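Local coordinates for cysteine synthase (Helicobacter pylori, PDB 6AHI), which catalyses the pyridoxal 5'-phosphate-dependent conversion of O-acetyl-L-serine and hydrogen sulfide to L-cysteine and acetate, and also has cystathionine beta-synthase activity, at residues Gln8-Arg13 with Leu39-Ser44; Pro150-Ala155 with Ile179-Thr184; Ser266-Ala271 with Ile291-Ala296. All coordinates share one frame; numbering follows the deposited sequence.

Overall arrangement
From the N terminus, the chain first runs past Q8-R13, and contact 1 closes when the loop L39-S44 returns against it after strands 16-19 and 31-36. Contact 2 opens later, at helix 151-158, and closes at the glycine-rich turn I179-T184, beyond helix 160-168 and strand 174-178. Contact 3 joins the start of helix 266-281 to the end of strand 287-292. The three follow in series; none nests or crosses. In space, contacts 1 and 3 touch through the G43 O to V295 N pair, probably hydrogen-bonded, and contacts 2 and 3 where T184 packs on I291. Contacts 2 and 3 hold different parts of the cofactor, its phosphate and its pyridine nitrogen.

Contact 1: Gln8-Arg13 with Leu39-Ser44; sequences QDAIGR and LNPGGS
The backbones come closest at I11 and N40, CA to CA 5.5 Å, where the end of a 3-10 segment that reaches A10, and the loop behind it, meet a type I beta turn from N40 to G43. The polar link comes from N40. Its CG stands anti to the carbonyl carbon, beside the backbone N (chi1 -78°), and this carries OD1 across to G12. G12 N donates to N40 OD1 at 2.8 Å with a nearly straight N-H...O angle of 163°, and the donor lies almost on the extension of the C=O bond. The other end of the amide, ND2, is taken by E37 OE1, and the two bonds together fix which way the flat group is turned.

P41 brings the CG and CD corner of its ring up to the first loop. CG meets I11 CG1 at 3.7 Å, the side chains crossing at about a right angle, while CD lies 3.5 Å from the carbonyl oxygen A10 O. The turn leads on to the cofactor-bearing residue LLP at position 46, whose N is hydrogen-bonded to S44 OG. The contact thus packs the loop before strand 16-19 on the loop from strand 31-36 to helix 48-60; I11 also rests on V84 of helix 76-85, and G43 is hydrogen-bonded to V295 beyond strand 287-292.

Contact 2: Pro150-Ala155 with Ile179-Thr184; sequences PDNPAA and IGSGGT
N152 and G183 share most of the buried surface here, where the first turn of helix 151-158 lies against the glycine-rich phosphate-binding loop that leads into helix 183-195 of this pyridoxal 5'-phosphate enzyme. CG of N152 is anti to the backbone N (chi1 175°), which directs the amide at the loop. Its ND2 donates to S181 OG at 3.0 Å, with the oxygen close to the amide plane; a second bond from the same nitrogen goes to Q146 O. The other branch, OD1, rests 3.4 Å from G183 CA. A side chain on G183 would run directly into this oxygen, and the lack of one lets the helix come in so close: P153 CA and G183 CA are 4.0 Å apart.

S181 OG has three partners. Besides N152, it accepts from the backbone nitrogen G183 N in an ST turn, a bond that is nearly straight (171°) but long at 3.3 Å, and it is hydrogen-bonded to OP1 of LLP, the lysine-cofactor residue at position 46. N152 is therefore a second-shell residue, holding the hydroxyl that meets the phosphate. G180 N and G182 N bind OP3 of the same group, T184 OG1 binds OP2, and G182 is the N-cap of the helix that follows, whose dipole would probably help to stabilise the phosphate charge.

P153 also lies on A186 and R190 further along helix 183-195. The P153 backbone adds a CA-H...O contact, P153 CA to G183 O, at 3.4 Å.

Contact 3: Ser266-Ala271 with Ile291-Ala296; sequences SSSGAA and IFPDVA
S267 and S268, on the first turn of helix 266-281, pack on F292 and P293 at the pyridine-nitrogen end of the cofactor site of this fold-type II (PLP-II) enzyme. The helix meets the end of strand 287-292, an inner strand of the mixed sheet, between 31-36 and 174-178. S267 OG is hydrogen-bonded to N1 of LLP, the lysine-cofactor residue at position 46, in line with the cofactor-binding role expected of this serine. Its hydroxyl sits between the backbone N and the carbonyl carbon (chi1 71°), the crowded position, and meets the CB-CG-CD rim of the P293 ring, 3.6 Å from CG.

S268 has the most surface buried across the contact. Its OG, beside the backbone N and anti to the carbonyl carbon (chi1 -63°), fits into the bend of the chain between F292 and P293, 3.2 Å from F292 CA and equally near P293 CD. The nearby P293 N carries no hydrogen and cannot bond to it. S268 CB meanwhile touches the root of the phenyl ring, 3.8 Å from F292 CG, and beyond it the ring packs on L256 of helix 246-260 and on A34 and L36 of the neighbouring strand. One turn on, A271 CB rests against the strand backbone at I291 O.

No direct hydrogen bond spans the two segments; water does that work. Water 2 accepts from S267 N and is hydrogen-bonded to D294 OD1, whose carboxylate partner OD2 is held by Y299 OH and N76 ND2. Water 1 joins four atoms: it is hydrogen-bonded to D294 N, S267 OG and D294 OD1, and to S268 OG at 2.7 Å.

Contact 1: Gln8-Arg13 with Leu39-Ser44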
loop_
_atom_site.group_PDB
_atom_site.type_symbol
_atom_site.label_atom_id
_atom_site.label_comp_id
_atom_site.label_asym_id
_atom_site.label_seq_id
_atom_site.Cartn_x
_atom_site.Cartn_y
_atom_site.Cartn_z
ATOM N N GLN A 8 0.061 13.084 5.054
ATOM C CA GLN A 8 -0.460 13.979 4.041
ATOM C C GLN A 8 0.604 14.457 3.081
ATOM O O GLN A 8 0.283 14.643 1.911
ATOM C CB GLN A 8 -0.974 15.255 4.680
ATOM C CG GLN A 8 -2.357 15.094 5.234
ATOM C CD GLN A 8 -2.956 16.459 5.084
ATOM O OE1 GLN A 8 -3.014 16.995 3.972
ATOM N NE2 GLN A 8 -3.375 17.021 6.210
ATOM N N ASP A 9 1.832 14.636 3.571
ATOM C CA ASP A 9 2.942 15.070 2.737
ATOM C C ASP A 9 3.226 14.052 1.611
ATOM O O ASP A 9 3.949 14.344 0.661
ATOM C CB ASP A 9 4.231 15.262 3.551
ATOM C CG ASP A 9 4.335 16.495 4.450
ATOM O OD1 ASP A 9 3.485 17.411 4.317
ATOM O OD2 ASP A 9 5.291 16.527 5.296
ATOM N N ALA A 10 2.735 12.819 1.745
ATOM C CA ALA A 10 3.063 11.760 0.804
ATOM C C ALA A 10 1.929 11.541 -0.216
ATOM O O ALA A 10 2.015 10.606 -0.990
ATOM C CB ALA A 10 3.371 10.500 1.589
ATOM N N ILE A 11 0.844 12.342 -0.166
ATOM C CA ILE A 11 -0.308 12.225 -1.120
ATOM C C ILE A 11 0.146 12.726 -2.499
ATOM O O ILE A 11 0.830 13.734 -2.607
ATOM C CB ILE A 11 -1.583 12.950 -0.615
ATOM C CG1 ILE A 11 -2.188 12.214 0.587
ATOM C CG2 ILE A 11 -2.607 13.085 -1.734
ATOM C CD1 ILE A 11 -3.238 12.975 1.348
ATOM N N GLY A 12 -0.203 11.977 -3.550
ATOM C CA GLY A 12 0.070 12.418 -4.912
ATOM C C GLY A 12 1.482 12.068 -5.365
ATOM O O GLY A 12 2.174 11.265 -4.755
ATOM N N ARG A 13 1.877 12.686 -6.482
ATOM C CA ARG A 13 3.151 12.445 -7.175
ATOM C C ARG A 13 3.318 10.933 -7.390
ATOM O O ARG A 13 4.376 10.377 -7.140
ATOM C CB ARG A 13 4.319 13.088 -6.419
ATOM C CG ARG A 13 4.383 14.608 -6.588
ATOM C CD ARG A 13 5.552 15.292 -5.877
ATOM N NE ARG A 13 5.628 14.960 -4.453
ATOM C CZ ARG A 13 4.797 15.414 -3.508
ATOM N NH1 ARG A 13 3.982 16.426 -3.761
ATOM N NH2 ARG A 13 4.778 14.849 -2.310
ATOM N N LEU A 39 -1.183 3.803 -4.987
ATOM C CA LEU A 39 0.015 3.934 -4.204
ATOM C C LEU A 39 -0.022 5.189 -3.320
ATOM O O LEU A 39 0.922 5.436 -2.615
ATOM C CB LEU A 39 1.245 3.926 -5.114
ATOM C CG LEU A 39 1.375 2.676 -5.987
ATOM C CD1 LEU A 39 2.563 2.759 -6.928
ATOM C CD2 LEU A 39 1.485 1.429 -5.131
ATOM N N ASN A 40 -1.131 5.940 -3.312
ATOM C CA ASN A 40 -1.340 6.974 -2.298
ATOM C C ASN A 40 -1.337 6.345 -0.899
ATOM O O ASN A 40 -1.689 5.179 -0.721
ATOM C CB ASN A 40 -2.663 7.706 -2.523
ATOM C CG ASN A 40 -2.557 8.716 -3.645
ATOM O OD1 ASN A 40 -1.784 9.660 -3.548
ATOM N ND2 ASN A 40 -3.337 8.536 -4.701
ATOM N N PRO A 41 -0.981 7.109 0.157
ATOM C CA PRO A 41 -0.852 6.539 1.505
ATOM C C PRO A 41 -2.152 6.004 2.121
ATOM O O PRO A 41 -2.088 5.131 2.990
ATOM C CB PRO A 41 -0.286 7.710 2.336
ATOM C CG PRO A 41 -0.692 8.951 1.554
ATOM C CD PRO A 41 -0.575 8.524 0.101
ATOM N N GLY A 42 -3.302 6.476 1.636
ATOM C CA GLY A 42 -4.592 5.949 2.061
ATOM C C GLY A 42 -5.065 4.803 1.192
ATOM O O GLY A 42 -6.132 4.241 1.431
ATOM N N GLY A 43 -4.287 4.480 0.153
ATOM C CA GLY A 43 -4.545 3.336 -0.701
ATOM C C GLY A 43 -5.494 3.609 -1.864
ATOM O O GLY A 43 -5.894 2.671 -2.560
ATOM N N SER A 44 -5.868 4.872 -2.095
ATOM C CA SER A 44 -6.781 5.212 -3.189
ATOM C C SER A 44 -6.578 6.646 -3.700
ATOM O O SER A 44 -6.056 7.527 -3.025
ATOM C CB SER A 44 -8.238 5.006 -2.796
ATOM O OG SER A 44 -8.786 6.208 -2.271
#

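Contact 2: Pro150-Ala155 with Ile179-Thr184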
loop_
_atom_site.group_PDB
_atom_site.type_symbol
_atom_site.label_atom_id
_atom_site.label_comp_id
_atom_site.label_asym_id
_atom_site.label_seq_id
_atom_site.Cartn_x
_atom_site.Cartn_y
_atom_site.Cartn_z
ATOM N N PRO A 150 -19.801 20.090 -6.588
ATOM C CA PRO A 150 -18.851 20.378 -7.675
ATOM C C PRO A 150 -17.376 20.432 -7.241
ATOM O O PRO A 150 -16.468 20.432 -8.075
ATOM C CB PRO A 150 -19.255 21.755 -8.212
ATOM C CG PRO A 150 -20.165 22.347 -7.143
ATOM C CD PRO A 150 -20.770 21.184 -6.385
ATOM N N ASP A 151 -17.119 20.466 -5.937
ATOM C CA ASP A 151 -15.736 20.447 -5.442
ATOM C C ASP A 151 -15.125 19.055 -5.609
ATOM O O ASP A 151 -13.927 18.916 -5.512
ATOM C CB ASP A 151 -15.631 20.853 -3.971
ATOM C CG ASP A 151 -15.982 22.304 -3.723
ATOM O OD1 ASP A 151 -15.723 23.130 -4.638
ATOM O OD2 ASP A 151 -16.525 22.589 -2.637
ATOM N N ASN A 152 -15.968 18.034 -5.813
ATOM C CA ASN A 152 -15.495 16.686 -6.101
ATOM C C ASN A 152 -14.685 16.717 -7.406
ATOM O O ASN A 152 -13.470 16.526 -7.373
ATOM C CB ASN A 152 -16.666 15.697 -6.034
ATOM C CG ASN A 152 -16.320 14.278 -6.443
ATOM O OD1 ASN A 152 -15.167 13.964 -6.751
ATOM N ND2 ASN A 152 -17.328 13.414 -6.450
ATOM N N PRO A 153 -15.272 16.963 -8.604
ATOM C CA PRO A 153 -14.460 17.052 -9.818
ATOM C C PRO A 153 -13.366 18.131 -9.733
ATOM O O PRO A 153 -12.257 17.929 -10.270
ATOM C CB PRO A 153 -15.450 17.307 -10.966
ATOM C CG PRO A 153 -16.778 17.632 -10.297
ATOM C CD PRO A 153 -16.709 17.099 -8.878
ATOM N N ALA A 154 -13.631 19.237 -9.036
ATOM C CA ALA A 154 -12.634 20.313 -8.952
ATOM C C ALA A 154 -11.349 19.802 -8.320
ATOM O O ALA A 154 -10.224 20.256 -8.691
ATOM C CB ALA A 154 -13.138 21.479 -8.169
ATOM N N ALA A 155 -11.486 18.881 -7.361
ATOM C CA ALA A 155 -10.267 18.370 -6.688
ATOM C C ALA A 155 -9.292 17.784 -7.708
ATOM O O ALA A 155 -8.035 17.982 -7.625
ATOM C CB ALA A 155 -10.637 17.339 -5.666
ATOM N N ILE A 179 -16.284 5.413 -13.488
ATOM C CA ILE A 179 -17.232 6.370 -12.928
ATOM C C ILE A 179 -17.971 5.692 -11.777
ATOM O O ILE A 179 -18.598 4.636 -11.984
ATOM C CB ILE A 179 -18.220 6.860 -13.993
ATOM C CG1 ILE A 179 -17.520 7.717 -15.044
ATOM C CG2 ILE A 179 -19.412 7.585 -13.350
ATOM C CD1 ILE A 179 -18.247 7.752 -16.345
ATOM N N GLY A 180 -17.829 6.297 -10.590
ATOM C CA GLY A 180 -18.683 6.080 -9.432
ATOM C C GLY A 180 -19.572 7.291 -9.222
ATOM O O GLY A 180 -20.649 7.343 -9.752
ATOM N N SER A 181 -19.063 8.285 -8.489
ATOM C CA SER A 181 -19.709 9.604 -8.393
ATOM C C SER A 181 -19.544 10.336 -9.731
ATOM O O SER A 181 -20.325 11.158 -10.081
ATOM C CB SER A 181 -19.096 10.409 -7.290
ATOM O OG SER A 181 -17.718 10.642 -7.573
ATOM N N GLY A 182 -18.445 10.051 -10.448
ATOM C CA GLY A 182 -18.127 10.756 -11.679
ATOM C C GLY A 182 -17.111 11.877 -11.496
ATOM O O GLY A 182 -16.740 12.503 -12.469
ATOM N N GLY A 183 -16.693 12.169 -10.265
ATOM C CA GLY A 183 -15.777 13.287 -9.992
ATOM C C GLY A 183 -14.403 13.115 -10.638
ATOM O O GLY A 183 -13.890 14.031 -11.276
ATOM N N THR A 184 -13.779 11.952 -10.444
ATOM C CA THR A 184 -12.425 11.703 -11.003
ATOM C C THR A 184 -12.433 11.940 -12.513
ATOM O O THR A 184 -11.593 12.697 -13.048
ATOM C CB THR A 184 -11.925 10.283 -10.728
ATOM O OG1 THR A 184 -11.857 10.061 -9.323
ATOM C CG2 THR A 184 -10.536 10.027 -11.278
#

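Contact 3: Ser266-Ala271 with Ile291-Ala296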
loop_
_atom_site.group_PDB
_atom_site.type_symbol
_atom_site.label_atom_id
_atom_site.label_comp_id
_atom_site.label_asym_id
_atom_site.label_seq_id
_atom_site.Cartn_x
_atom_site.Cartn_y
_atom_site.Cartn_z
ATOM N N SER A 266 -10.761 -4.289 -8.299
ATOM C CA SER A 266 -11.544 -4.686 -9.465
ATOM C C SER A 266 -11.886 -3.470 -10.354
ATOM O O SER A 266 -12.063 -3.625 -11.559
ATOM C CB SER A 266 -12.769 -5.452 -9.026
ATOM O OG SER A 266 -13.579 -4.617 -8.232
ATOM N N SER A 267 -11.979 -2.262 -9.789
ATOM C CA SER A 267 -12.314 -1.084 -10.600
ATOM C C SER A 267 -11.112 -0.683 -11.479
ATOM O O SER A 267 -11.317 -0.125 -12.560
ATOM C CB SER A 267 -12.785 0.081 -9.793
ATOM O OG SER A 267 -11.749 0.683 -9.046
ATOM N N SER A 268 -9.896 -1.023 -11.057
ATOM C CA SER A 268 -8.687 -0.890 -11.874
ATOM C C SER A 268 -8.681 -1.897 -13.033
ATOM O O SER A 268 -8.377 -1.545 -14.154
ATOM C CB SER A 268 -7.430 -1.033 -11.026
ATOM O OG SER A 268 -7.328 0.005 -10.058
ATOM N N GLY A 269 -8.981 -3.163 -12.752
ATOM C CA GLY A 269 -9.102 -4.156 -13.809
ATOM C C GLY A 269 -10.141 -3.741 -14.843
ATOM O O GLY A 269 -9.932 -3.930 -16.040
ATOM N N ALA A 270 -11.268 -3.186 -14.373
ATOM C CA ALA A 270 -12.343 -2.769 -15.271
ATOM C C ALA A 270 -11.857 -1.616 -16.160
ATOM O O ALA A 270 -12.041 -1.658 -17.381
ATOM C CB ALA A 270 -13.585 -2.363 -14.519
ATOM N N ALA A 271 -11.256 -0.596 -15.544
ATOM C CA ALA A 271 -10.674 0.527 -16.267
ATOM C C ALA A 271 -9.659 0.048 -17.293
ATOM O O ALA A 271 -9.649 0.540 -18.447
ATOM C CB ALA A 271 -10.044 1.502 -15.320
ATOM N N ILE A 291 -6.690 5.441 -15.073
ATOM C CA ILE A 291 -6.414 5.601 -13.671
ATOM C C ILE A 291 -6.759 4.280 -12.992
ATOM O O ILE A 291 -7.858 3.749 -13.222
ATOM C CB ILE A 291 -7.230 6.764 -13.062
ATOM C CG1 ILE A 291 -6.856 8.104 -13.698
ATOM C CG2 ILE A 291 -7.069 6.814 -11.546
ATOM C CD1 ILE A 291 -7.964 9.086 -13.597
ATOM N N PHE A 292 -5.847 3.797 -12.152
ATOM C CA PHE A 292 -6.075 2.669 -11.268
ATOM C C PHE A 292 -6.413 3.197 -9.882
ATOM O O PHE A 292 -5.518 3.628 -9.162
ATOM C CB PHE A 292 -4.845 1.758 -11.214
ATOM C CG PHE A 292 -4.560 0.994 -12.478
ATOM C CD1 PHE A 292 -5.417 1.049 -13.557
ATOM C CD2 PHE A 292 -3.424 0.205 -12.585
ATOM C CE1 PHE A 292 -5.166 0.329 -14.708
ATOM C CE2 PHE A 292 -3.155 -0.501 -13.747
ATOM C CZ PHE A 292 -4.033 -0.457 -14.804
ATOM N N PRO A 293 -7.696 3.204 -9.470
ATOM C CA PRO A 293 -8.094 3.928 -8.260
ATOM C C PRO A 293 -7.618 3.421 -6.887
ATOM O O PRO A 293 -7.322 4.246 -6.049
ATOM C CB PRO A 293 -9.631 3.941 -8.337
ATOM C CG PRO A 293 -9.936 3.748 -9.793
ATOM C CD PRO A 293 -8.863 2.784 -10.253
ATOM N N ASP A 294 -7.539 2.109 -6.645
ATOM C CA ASP A 294 -7.283 1.644 -5.279
ATOM C C ASP A 294 -6.587 0.282 -5.268
ATOM O O ASP A 294 -6.482 -0.375 -6.281
ATOM C CB ASP A 294 -8.574 1.692 -4.455
ATOM C CG ASP A 294 -9.506 0.494 -4.520
ATOM O OD1 ASP A 294 -9.473 -0.245 -5.533
ATOM O OD2 ASP A 294 -10.340 0.360 -3.562
ATOM N N VAL A 295 -6.141 -0.103 -4.064
ATOM C CA VAL A 295 -5.369 -1.294 -3.786
ATOM C C VAL A 295 -6.277 -2.513 -3.654
ATOM O O VAL A 295 -7.395 -2.415 -3.131
ATOM C CB VAL A 295 -4.526 -1.149 -2.501
ATOM C CG1 VAL A 295 -3.503 -0.057 -2.611
ATOM C CG2 VAL A 295 -5.373 -0.958 -1.251
ATOM N N ALA A 296 -5.742 -3.669 -4.058
ATOM C CA ALA A 296 -6.468 -4.946 -4.021
ATOM C C ALA A 296 -6.681 -5.446 -2.577
ATOM O O ALA A 296 -7.625 -6.182 -2.335
ATOM C CB ALA A 296 -5.741 -5.995 -4.821
HETATM O O HOH W 1 -9.240 0.024 -8.112
HETATM O O HOH W 2 -11.997 -1.594 -6.801
#